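PDB 3FNR: arginine--tRNA ligase from Campylobacter jejuni, which catalyses the ATP-dependent joining of L-arginine to tRNA(Arg), giving L-arginyl-tRNA(Arg), AMP and diphosphate. Local coordinates for residues A[189-197]-A[206-214]; A[220-231]-A[252-263]. The protein carries 1 engineered substitution. All coordinates share one frame; numbering follows the deposited sequence.

Contact 1: residues A[189-197]-A[206-214]; sequences YEQEGKIWL and KDRVIIRED. With SO4 (sulfate ion), chain C.
Ile-195 and Ile-211 face each other as a hydrogen-bonded pair in an antiparallel beta hairpin, the strands 194-197 and 208-211 of a three-stranded sheet in the class I catalytic domain. Five backbone bonds join the segments. Ile-195 O takes two of them, from Ile-210 N (2.9 Å) and Ile-211 N (3.1 Å), the signature of a classic beta bulge; Ile-195 N returns a bond to Ile-211 O. Past the bulge, Leu-197 and Arg-208 pair through both their N and O atoms.

Apolar packing differs on the two faces. On one, Val-209 CG2 sits 3.6 Å from the centroid of the six-membered ring of Trp-196, 9° off the normal, a CH-pi contact over the face. With CG beside its own backbone N (chi1 -64°), the indole lies across Val-209. Trp-196 NE1 bonds Gln-191 O, which lies in the indole plane, while NE1 stands above the plane of that carbonyl; this holds the indole's rotation. On the other face, the branched Ile-195 and Ile-211 run side by side, CD1 of the former 3.8 Å from CG1 of the latter. At the bulge, Ile-210 CG1 meets Leu-197 CB.

Polar side chains work at the ends. Tyr-189 OH donates to Asp-207 OD1 (2.8 Å) from the anti side, leaving OD2 for Ser-200. Arg-212 NE makes a weak bond to sulfate O3; Tyr-219 N also binds this ion. The chemistry implies a hairpin whose register is set by its backbone bonds, with a CH-pi contact on one face and a phenol-carboxylate bond at the strand end as added side-chain links.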
loop_
_atom_site.group_PDB
_atom_site.type_symbol
_atom_site.label_atom_id
_atom_site.label_comp_id
_atom_site.label_asym_id
_atom_site.label_seq_id
_atom_site.Cartn_x
_atom_site.Cartn_y
_atom_site.Cartn_z
ATOM N N TYR A 189 36.205 -8.453 -1.616
ATOM C CA TYR A 189 37.655 -8.297 -1.622
ATOM C C TYR A 189 38.055 -7.072 -0.811
ATOM O O TYR A 189 37.266 -6.142 -0.663
ATOM C CB TYR A 189 38.183 -8.173 -3.057
ATOM C CG TYR A 189 37.712 -6.941 -3.813
ATOM C CD1 TYR A 189 38.412 -5.734 -3.725
ATOM C CD2 TYR A 189 36.583 -6.987 -4.632
ATOM C CE1 TYR A 189 37.991 -4.604 -4.414
ATOM C CE2 TYR A 189 36.156 -5.859 -5.335
ATOM C CZ TYR A 189 36.870 -4.675 -5.220
ATOM O OH TYR A 189 36.468 -3.554 -5.902
ATOM N N GLU A 190 39.291 -7.064 -0.320
ATOM C CA GLU A 190 39.839 -5.918 0.404
ATOM C C GLU A 190 40.620 -5.009 -0.540
ATOM O O GLU A 190 41.371 -5.486 -1.401
ATOM C CB GLU A 190 40.735 -6.382 1.571
ATOM C CG GLU A 190 41.266 -5.261 2.509
ATOM C CD GLU A 190 42.531 -4.554 1.991
ATOM O OE1 GLU A 190 42.740 -3.366 2.328
ATOM O OE2 GLU A 190 43.309 -5.176 1.234
ATOM N N GLN A 191 40.438 -3.702 -0.349
ATOM C CA GLN A 191 41.230 -2.668 -1.002
ATOM C C GLN A 191 41.159 -1.388 -0.165
ATOM O O GLN A 191 40.084 -1.038 0.337
ATOM C CB GLN A 191 40.714 -2.409 -2.415
ATOM C CG GLN A 191 41.583 -1.494 -3.250
ATOM C CD GLN A 191 40.949 -1.163 -4.579
ATOM O OE1 GLN A 191 40.926 -1.989 -5.494
ATOM N NE2 GLN A 191 40.431 0.054 -4.698
ATOM N N GLU A 192 42.315 -0.723 -0.022
ATOM C CA GLU A 192 42.488 0.523 0.740
ATOM C C GLU A 192 41.861 0.510 2.133
ATOM O O GLU A 192 41.262 1.488 2.586
ATOM C CB GLU A 192 42.047 1.748 -0.077
ATOM C CG GLU A 192 43.103 2.238 -1.081
ATOM C CD GLU A 192 44.385 2.749 -0.422
ATOM O OE1 GLU A 192 44.299 3.513 0.568
ATOM O OE2 GLU A 192 45.483 2.395 -0.904
ATOM N N GLY A 193 42.027 -0.615 2.824
ATOM C CA GLY A 193 41.495 -0.783 4.178
ATOM C C GLY A 193 39.992 -0.997 4.247
ATOM O O GLY A 193 39.408 -0.973 5.327
ATOM N N LYS A 194 39.366 -1.221 3.095
ATOM C CA LYS A 194 37.922 -1.407 3.021
ATOM C C LYS A 194 37.589 -2.754 2.419
ATOM O O LYS A 194 38.349 -3.288 1.614
ATOM C CB LYS A 194 37.279 -0.311 2.170
ATOM C CG LYS A 194 37.405 1.098 2.731
ATOM C CD LYS A 194 37.074 2.120 1.653
ATOM C CE LYS A 194 37.500 3.519 2.056
ATOM N NZ LYS A 194 37.332 4.484 0.933
ATOM N N ILE A 195 36.440 -3.297 2.805
ATOM C CA ILE A 195 35.903 -4.492 2.167
ATOM C C ILE A 195 34.848 -4.050 1.153
ATOM O O ILE A 195 33.918 -3.309 1.494
ATOM C CB ILE A 195 35.331 -5.467 3.219
ATOM C CG1 ILE A 195 36.472 -6.007 4.093
ATOM C CG2 ILE A 195 34.557 -6.607 2.564
ATOM C CD1 ILE A 195 36.053 -6.435 5.485
ATOM N N TRP A 196 35.021 -4.499 -0.088
ATOM C CA TRP A 196 34.179 -4.112 -1.213
ATOM C C TRP A 196 33.375 -5.298 -1.730
ATOM O O TRP A 196 33.822 -6.431 -1.633
ATOM C CB TRP A 196 35.045 -3.595 -2.368
ATOM C CG TRP A 196 35.828 -2.345 -2.076
ATOM C CD1 TRP A 196 36.954 -2.241 -1.307
ATOM C CD2 TRP A 196 35.561 -1.027 -2.573
ATOM N NE1 TRP A 196 37.393 -0.938 -1.280
ATOM C CE2 TRP A 196 36.559 -0.171 -2.050
ATOM C CE3 TRP A 196 34.572 -0.483 -3.408
ATOM C CZ2 TRP A 196 36.599 1.201 -2.333
ATOM C CZ3 TRP A 196 34.613 0.885 -3.691
ATOM C CH2 TRP A 196 35.624 1.709 -3.153
ATOM N N LEU A 197 32.191 -5.023 -2.277
ATOM C CA LEU A 197 31.441 -5.998 -3.071
ATOM C C LEU A 197 31.812 -5.838 -4.546
ATOM O O LEU A 197 31.778 -4.735 -5.083
ATOM C CB LEU A 197 29.926 -5.813 -2.882
ATOM C CG LEU A 197 28.950 -6.633 -3.744
ATOM C CD1 LEU A 197 28.716 -8.034 -3.194
ATOM C CD2 LEU A 197 27.631 -5.899 -3.870
ATOM N N LYS A 206 29.621 0.087 -10.946
ATOM C CA LYS A 206 30.905 0.050 -10.246
ATOM C C LYS A 206 30.810 -0.767 -8.949
ATOM O O LYS A 206 29.715 -1.100 -8.494
ATOM C CB LYS A 206 31.387 1.476 -9.941
ATOM C CG LYS A 206 30.440 2.287 -9.066
ATOM C CD LYS A 206 30.999 3.663 -8.756
ATOM C CE LYS A 206 30.122 4.378 -7.734
ATOM N NZ LYS A 206 30.657 5.713 -7.347
ATOM N N ASP A 207 31.960 -1.078 -8.355
ATOM C CA ASP A 207 31.996 -1.829 -7.103
ATOM C C ASP A 207 31.616 -0.943 -5.917
ATOM O O ASP A 207 31.693 0.286 -6.002
ATOM C CB ASP A 207 33.363 -2.484 -6.907
ATOM C CG ASP A 207 33.590 -3.648 -7.855
ATOM O OD1 ASP A 207 34.742 -4.103 -7.972
ATOM O OD2 ASP A 207 32.621 -4.112 -8.489
ATOM N N ARG A 208 31.187 -1.574 -4.826
ATOM C CA ARG A 208 30.548 -0.867 -3.713
ATOM C C ARG A 208 31.163 -1.223 -2.365
ATOM O O ARG A 208 31.556 -2.360 -2.148
ATOM C CB ARG A 208 29.052 -1.202 -3.674
ATOM C CG ARG A 208 28.297 -1.114 -5.009
ATOM C CD ARG A 208 28.109 0.317 -5.466
ATOM N NE ARG A 208 27.647 0.379 -6.852
ATOM C CZ ARG A 208 27.226 1.483 -7.462
ATOM N NH1 ARG A 208 26.830 1.423 -8.720
ATOM N NH2 ARG A 208 27.186 2.644 -6.817
ATOM N N VAL A 209 31.211 -0.260 -1.449
ATOM C CA VAL A 209 31.772 -0.494 -0.114
ATOM C C VAL A 209 30.791 -1.216 0.815
ATOM O O VAL A 209 29.676 -0.734 1.059
ATOM C CB VAL A 209 32.242 0.818 0.552
ATOM C CG1 VAL A 209 32.771 0.564 1.971
ATOM C CG2 VAL A 209 33.307 1.477 -0.290
ATOM N N ILE A 210 31.225 -2.371 1.320
ATOM C CA ILE A 210 30.476 -3.130 2.317
ATOM C C ILE A 210 30.913 -2.728 3.726
ATOM O O ILE A 210 30.086 -2.369 4.557
ATOM C CB ILE A 210 30.647 -4.663 2.116
ATOM C CG1 ILE A 210 30.082 -5.096 0.767
ATOM C CG2 ILE A 210 29.955 -5.444 3.224
ATOM C CD1 ILE A 210 28.679 -4.550 0.459
ATOM N N ILE A 211 32.215 -2.801 3.988
ATOM C CA ILE A 211 32.771 -2.405 5.278
ATOM C C ILE A 211 33.721 -1.234 5.077
ATOM O O ILE A 211 34.630 -1.295 4.248
ATOM C CB ILE A 211 33.514 -3.576 5.980
ATOM C CG1 ILE A 211 32.647 -4.843 6.031
ATOM C CG2 ILE A 211 34.006 -3.174 7.383
ATOM C CD1 ILE A 211 31.335 -4.714 6.804
ATOM N N ARG A 212 33.494 -0.165 5.832
ATOM C CA ARG A 212 34.351 1.015 5.803
ATOM C C ARG A 212 35.688 0.723 6.477
ATOM O O ARG A 212 35.834 -0.288 7.178
ATOM C CB ARG A 212 33.684 2.168 6.556
ATOM C CG ARG A 212 32.367 2.671 6.002
ATOM C CD ARG A 212 31.510 3.159 7.163
ATOM N NE ARG A 212 30.797 4.401 6.874
ATOM C CZ ARG A 212 30.215 5.165 7.798
ATOM N NH1 ARG A 212 30.257 4.824 9.083
ATOM N NH2 ARG A 212 29.592 6.280 7.438
ATOM N N GLU A 213 36.645 1.636 6.292
ATOM C CA GLU A 213 37.953 1.627 6.956
ATOM C C GLU A 213 37.826 1.688 8.482
ATOM O O GLU A 213 38.772 1.402 9.218
ATOM C CB GLU A 213 38.806 2.800 6.438
ATOM C CG GLU A 213 38.403 4.220 6.925
ATOM C CD GLU A 213 37.037 4.702 6.422
ATOM O OE1 GLU A 213 36.267 5.257 7.235
ATOM O OE2 GLU A 213 36.728 4.524 5.223
ATOM N N ASP A 214 36.644 2.103 8.931
ATOM C CA ASP A 214 36.276 2.226 10.332
ATOM C C ASP A 214 36.078 0.842 10.952
ATOM O O ASP A 214 36.265 0.657 12.153
ATOM C CB ASP A 214 34.960 3.011 10.410
ATOM C CG ASP A 214 34.779 3.758 11.729
ATOM O OD1 ASP A 214 33.909 4.656 11.765
ATOM O OD2 ASP A 214 35.486 3.464 12.720
HETATM S S SO4 C . 27.454 4.536 4.590
HETATM O O1 SO4 C . 26.869 3.820 5.719
HETATM O O2 SO4 C . 27.163 5.956 4.751
HETATM O O3 SO4 C . 28.902 4.334 4.569
HETATM O O4 SO4 C . 26.878 4.064 3.333
#

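Contact 2: residues A[220-231]-A[252-263]; sequences LAADIVYHKDKM and RMKAAMEFLGFD
Met-253 swings CG away from its backbone N (chi1 -162°) and then bends at chi2 and chi3, which carries its sulfur and methyl into a hole on the surface of helix 220-231; Met-231, with CG beside its N (chi1 -62°), bends at chi2 and chi3 so that CE reaches Met-257 CG and Phe-262 CB. The motif is a helix-helix crossing in the class I catalytic domain: the axes of 220-231 and 252-258 approach to 10.3 Å at -54°, and Met-253 is a knob in a hole formed by Leu-220, Asp-223, Ile-224 and His-227.

An unbranched, flexible thioether suits this hole. Its SD lies over one face of the His-227 imidazole, 4.1 Å from the centroid, while CE reaches Leu-220 CD1 at 3.7 Å. The imidazole is kept from turning by ND1, which donates in its ring plane to Asp-223 O (2.9 Å), and by NE2, bonded to Asn-240; Lys-230 CE covers its other face. Asp-223 itself directs OD2 to Tyr-249.

Where the helices come close, the small Ala-256 lets Ile-224 in, its CD1 3.7 Å from the alanine CB. Leu-260 CD1 touches both Ile-224 CG2 and Lys-228 CB, so the lysine contributes its aliphatic part. Met-257 CE packs on His-227 CB at 3.6 Å.

The second helix closes in a Schellman motif, Phe-262 N to Met-257 O and Gly-261 N to Glu-258 O, with Gly-261 supplying the positive phi. This reversal brings the Phe-262 ring against the end of segment 220-231, between Leu-260 O on one face and Met-231 on the other. There Met-231 CB stands over the ring centre in a CH-pi contact, 3.7 Å from the centroid.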
loop_
_atom_site.group_PDB
_atom_site.type_symbol
_atom_site.label_atom_id
_atom_site.label_comp_id
_atom_site.label_asym_id
_atom_site.label_seq_id
_atom_site.Cartn_x
_atom_site.Cartn_y
_atom_site.Cartn_z
ATOM N N LEU A 220 24.485 -0.218 2.570
ATOM C CA LEU A 220 24.389 -1.315 1.606
ATOM C C LEU A 220 24.562 -2.662 2.296
ATOM O O LEU A 220 23.781 -3.588 2.059
ATOM C CB LEU A 220 25.420 -1.155 0.488
ATOM C CG LEU A 220 25.353 -2.205 -0.623
ATOM C CD1 LEU A 220 24.072 -2.074 -1.400
ATOM C CD2 LEU A 220 26.524 -2.060 -1.545
ATOM N N ALA A 221 25.566 -2.752 3.169
ATOM C CA ALA A 221 25.832 -3.966 3.952
ATOM C C ALA A 221 24.594 -4.399 4.729
ATOM O O ALA A 221 24.175 -5.548 4.635
ATOM C CB ALA A 221 27.011 -3.753 4.904
ATOM N N ALA A 222 24.009 -3.456 5.466
ATOM C CA ALA A 222 22.779 -3.665 6.232
ATOM C C ALA A 222 21.643 -4.164 5.340
ATOM O O ALA A 222 20.894 -5.064 5.720
ATOM C CB ALA A 222 22.373 -2.362 6.922
ATOM N N ASP A 223 21.545 -3.580 4.146
ATOM C CA ASP A 223 20.505 -3.932 3.179
ATOM C C ASP A 223 20.691 -5.348 2.636
ATOM O O ASP A 223 19.720 -6.107 2.527
ATOM C CB ASP A 223 20.472 -2.903 2.044
ATOM C CG ASP A 223 19.080 -2.732 1.437
ATOM O OD1 ASP A 223 18.095 -3.297 1.973
ATOM O OD2 ASP A 223 18.971 -2.023 0.412
ATOM N N ILE A 224 21.936 -5.698 2.316
ATOM C CA ILE A 224 22.296 -7.052 1.870
ATOM C C ILE A 224 21.977 -8.137 2.919
ATOM O O ILE A 224 21.334 -9.157 2.593
ATOM C CB ILE A 224 23.778 -7.138 1.464
ATOM C CG1 ILE A 224 24.037 -6.228 0.254
ATOM C CG2 ILE A 224 24.148 -8.569 1.105
ATOM C CD1 ILE A 224 25.461 -6.195 -0.170
ATOM N N VAL A 225 22.400 -7.887 4.160
ATOM C CA VAL A 225 22.102 -8.746 5.327
ATOM C C VAL A 225 20.604 -9.042 5.460
ATOM O O VAL A 225 20.208 -10.200 5.583
ATOM C CB VAL A 225 22.620 -8.095 6.649
ATOM C CG1 VAL A 225 22.107 -8.833 7.884
ATOM C CG2 VAL A 225 24.146 -8.029 6.669
ATOM N N TYR A 226 19.784 -7.992 5.420
ATOM C CA TYR A 226 18.332 -8.127 5.506
ATOM C C TYR A 226 17.780 -8.944 4.343
ATOM O O TYR A 226 16.976 -9.862 4.534
ATOM C CB TYR A 226 17.668 -6.742 5.531
ATOM C CG TYR A 226 16.161 -6.793 5.578
ATOM C CD1 TYR A 226 15.506 -7.619 6.489
ATOM C CD2 TYR A 226 15.384 -6.005 4.723
ATOM C CE1 TYR A 226 14.130 -7.684 6.536
ATOM C CE2 TYR A 226 13.991 -6.057 4.773
ATOM C CZ TYR A 226 13.378 -6.903 5.681
ATOM O OH TYR A 226 12.012 -6.974 5.762
ATOM N N HIS A 227 18.219 -8.606 3.137
ATOM C CA HIS A 227 17.763 -9.305 1.945
ATOM C C HIS A 227 18.166 -10.775 1.913
ATOM O O HIS A 227 17.395 -11.618 1.440
ATOM C CB HIS A 227 18.206 -8.560 0.697
ATOM C CG HIS A 227 17.283 -7.447 0.321
ATOM N ND1 HIS A 227 17.353 -6.195 0.895
ATOM C CD2 HIS A 227 16.241 -7.411 -0.543
ATOM C CE1 HIS A 227 16.405 -5.430 0.384
ATOM N NE2 HIS A 227 15.717 -6.144 -0.490
ATOM N N LYS A 228 19.350 -11.080 2.450
ATOM C CA LYS A 228 19.805 -12.462 2.606
ATOM C C LYS A 228 18.824 -13.262 3.468
ATOM O O LYS A 228 18.463 -14.386 3.126
ATOM C CB LYS A 228 21.203 -12.500 3.236
ATOM C CG LYS A 228 21.763 -13.921 3.398
ATOM C CD LYS A 228 23.110 -13.915 4.094
ATOM C CE LYS A 228 23.585 -15.327 4.379
ATOM N NZ LYS A 228 22.908 -15.878 5.583
ATOM N N ASP A 229 18.412 -12.676 4.590
ATOM C CA ASP A 229 17.347 -13.249 5.419
ATOM C C ASP A 229 16.030 -13.418 4.632
ATOM O O ASP A 229 15.524 -14.533 4.544
ATOM C CB ASP A 229 17.147 -12.401 6.676
ATOM C CG ASP A 229 15.967 -12.867 7.542
ATOM O OD1 ASP A 229 15.535 -14.033 7.461
ATOM O OD2 ASP A 229 15.476 -12.045 8.334
ATOM N N LYS A 230 15.500 -12.345 4.040
ATOM C CA LYS A 230 14.235 -12.441 3.259
ATOM C C LYS A 230 14.236 -13.517 2.166
ATOM O O LYS A 230 13.255 -14.252 2.010
ATOM C CB LYS A 230 13.864 -11.106 2.620
ATOM C CG LYS A 230 13.425 -10.025 3.577
ATOM C CD LYS A 230 12.749 -8.884 2.817
ATOM C CE LYS A 230 13.677 -8.250 1.826
ATOM N NZ LYS A 230 13.051 -7.089 1.116
ATOM N N MET A 231 15.337 -13.616 1.422
ATOM C CA MET A 231 15.427 -14.556 0.285
ATOM C C MET A 231 15.706 -16.005 0.678
ATOM O O MET A 231 15.659 -16.911 -0.167
ATOM C CB MET A 231 16.494 -14.092 -0.705
ATOM C CG MET A 231 16.199 -12.731 -1.316
ATOM S SD MET A 231 15.404 -12.863 -2.913
ATOM C CE MET A 231 16.876 -12.888 -3.905
ATOM N N ARG A 252 23.042 -3.208 -8.027
ATOM C CA ARG A 252 23.916 -3.598 -6.909
ATOM C C ARG A 252 23.243 -4.566 -5.935
ATOM O O ARG A 252 23.919 -5.358 -5.282
ATOM C CB ARG A 252 24.476 -2.380 -6.156
ATOM C CG ARG A 252 23.502 -1.678 -5.224
ATOM C CD ARG A 252 24.013 -0.316 -4.785
ATOM N NE ARG A 252 23.911 0.645 -5.873
ATOM C CZ ARG A 252 24.101 1.949 -5.749
ATOM N NH1 ARG A 252 23.975 2.728 -6.810
ATOM N NH2 ARG A 252 24.403 2.476 -4.572
ATOM N N MET A 253 21.915 -4.521 -5.860
ATOM C CA MET A 253 21.198 -5.431 -4.991
ATOM C C MET A 253 21.043 -6.793 -5.654
ATOM O O MET A 253 21.206 -7.820 -4.999
ATOM C CB MET A 253 19.864 -4.824 -4.543
ATOM C CG MET A 253 19.209 -5.488 -3.301
ATOM S SD MET A 253 20.165 -5.567 -1.748
ATOM C CE MET A 253 20.999 -4.022 -1.808
ATOM N N LYS A 254 20.763 -6.804 -6.956
ATOM C CA LYS A 254 20.684 -8.060 -7.712
ATOM C C LYS A 254 22.032 -8.786 -7.719
ATOM O O LYS A 254 22.082 -10.015 -7.605
ATOM C CB LYS A 254 20.228 -7.809 -9.155
ATOM C CG LYS A 254 18.919 -7.057 -9.294
ATOM C CD LYS A 254 17.717 -7.965 -9.187
ATOM C CE LYS A 254 16.546 -7.392 -9.969
ATOM N NZ LYS A 254 15.467 -8.393 -10.162
ATOM N N ALA A 255 23.108 -8.005 -7.852
ATOM C CA ALA A 255 24.489 -8.497 -7.835
ATOM C C ALA A 255 24.825 -9.157 -6.508
ATOM O O ALA A 255 25.435 -10.222 -6.480
ATOM C CB ALA A 255 25.461 -7.346 -8.110
ATOM N N ALA A 256 24.397 -8.520 -5.418
ATOM C CA ALA A 256 24.575 -9.046 -4.068
ATOM C C ALA A 256 23.868 -10.379 -3.890
ATOM O O ALA A 256 24.438 -11.312 -3.325
ATOM C CB ALA A 256 24.066 -8.049 -3.054
ATOM N N MET A 257 22.634 -10.471 -4.390
ATOM C CA MET A 257 21.850 -11.703 -4.293
ATOM C C MET A 257 22.463 -12.844 -5.106
ATOM O O MET A 257 22.425 -14.001 -4.681
ATOM C CB MET A 257 20.372 -11.469 -4.669
ATOM C CG MET A 257 19.607 -10.467 -3.766
ATOM S SD MET A 257 19.629 -10.834 -1.996
ATOM C CE MET A 257 20.904 -9.692 -1.454
ATOM N N GLU A 258 23.049 -12.518 -6.255
ATOM C CA GLU A 258 23.748 -13.521 -7.061
ATOM C C GLU A 258 24.977 -14.037 -6.317
ATOM O O GLU A 258 25.278 -15.230 -6.352
ATOM C CB GLU A 258 24.153 -12.957 -8.429
ATOM C CG GLU A 258 22.985 -12.686 -9.394
ATOM C CD GLU A 258 22.294 -13.949 -9.911
ATOM O OE1 GLU A 258 21.116 -13.853 -10.320
ATOM O OE2 GLU A 258 22.917 -15.036 -9.919
ATOM N N PHE A 259 25.657 -13.132 -5.615
ATOM C CA PHE A 259 26.831 -13.472 -4.809
ATOM C C PHE A 259 26.461 -14.122 -3.463
ATOM O O PHE A 259 27.323 -14.308 -2.607
ATOM C CB PHE A 259 27.677 -12.227 -4.545
ATOM C CG PHE A 259 28.639 -11.871 -5.657
ATOM C CD1 PHE A 259 29.442 -12.840 -6.260
ATOM C CD2 PHE A 259 28.775 -10.550 -6.060
ATOM C CE1 PHE A 259 30.338 -12.498 -7.265
ATOM C CE2 PHE A 259 29.659 -10.195 -7.060
ATOM C CZ PHE A 259 30.450 -11.172 -7.668
ATOM N N LEU A 260 25.185 -14.443 -3.271
ATOM C CA LEU A 260 24.743 -15.169 -2.081
ATOM C C LEU A 260 24.114 -16.498 -2.486
ATOM O O LEU A 260 23.561 -17.227 -1.653
ATOM C CB LEU A 260 23.766 -14.327 -1.253
ATOM C CG LEU A 260 24.316 -13.122 -0.475
ATOM C CD1 LEU A 260 23.197 -12.225 0.007
ATOM C CD2 LEU A 260 25.146 -13.565 0.715
ATOM N N GLY A 261 24.209 -16.811 -3.776
ATOM C CA GLY A 261 23.729 -18.086 -4.294
ATOM C C GLY A 261 22.292 -18.022 -4.765
ATOM O O GLY A 261 21.746 -19.026 -5.228
ATOM N N PHE A 262 21.682 -16.840 -4.655
ATOM C CA PHE A 262 20.289 -16.657 -5.058
ATOM C C PHE A 262 20.163 -16.333 -6.544
ATOM O O PHE A 262 21.069 -15.754 -7.148
ATOM C CB PHE A 262 19.606 -15.548 -4.246
ATOM C CG PHE A 262 19.623 -15.769 -2.755
ATOM C CD1 PHE A 262 20.204 -14.825 -1.913
ATOM C CD2 PHE A 262 19.049 -16.905 -2.191
ATOM C CE1 PHE A 262 20.223 -15.015 -0.533
ATOM C CE2 PHE A 262 19.073 -17.107 -0.813
ATOM C CZ PHE A 262 19.665 -16.156 0.016
ATOM N N ASP A 263 19.024 -16.717 -7.116
ATOM C CA ASP A 263 18.626 -16.280 -8.440
ATOM C C ASP A 263 17.966 -14.919 -8.241
ATOM O O ASP A 263 16.910 -14.816 -7.608
ATOM C CB ASP A 263 17.661 -17.306 -9.053
ATOM C CG ASP A 263 17.191 -16.938 -10.460
ATOM O OD1 ASP A 263 17.678 -15.950 -11.060
ATOM O OD2 ASP A 263 16.317 -17.668 -10.977
#

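Overall arrangement
Contacts 1 and 2 follow in series along the chain, strand 208-211 leading into helix 219-231, and their centres lie 16 Å apart. They share a packed seam: Ile-210 CD1 of contact 1 meets Ile-224 CD1 of contact 2 at 3.7 Å, and Arg-208 CB lies 3.4 Å from Leu-220 CD2. Helix 220-231 therefore packs against both the hairpin and 252-263, and its Lys-230 forms a salt bridge with Glu-35, at the end of strand 31-35, shortly before the 'HIGH' motif 39-49. At the seam Arg-208 NH2 and Arg-252 NH1 come within 3.2 Å; a salt bridge from Arg-208 to Asp-204 probably eases that like-charge pair. The sulfate and glycerol are probably crystallisation solutes.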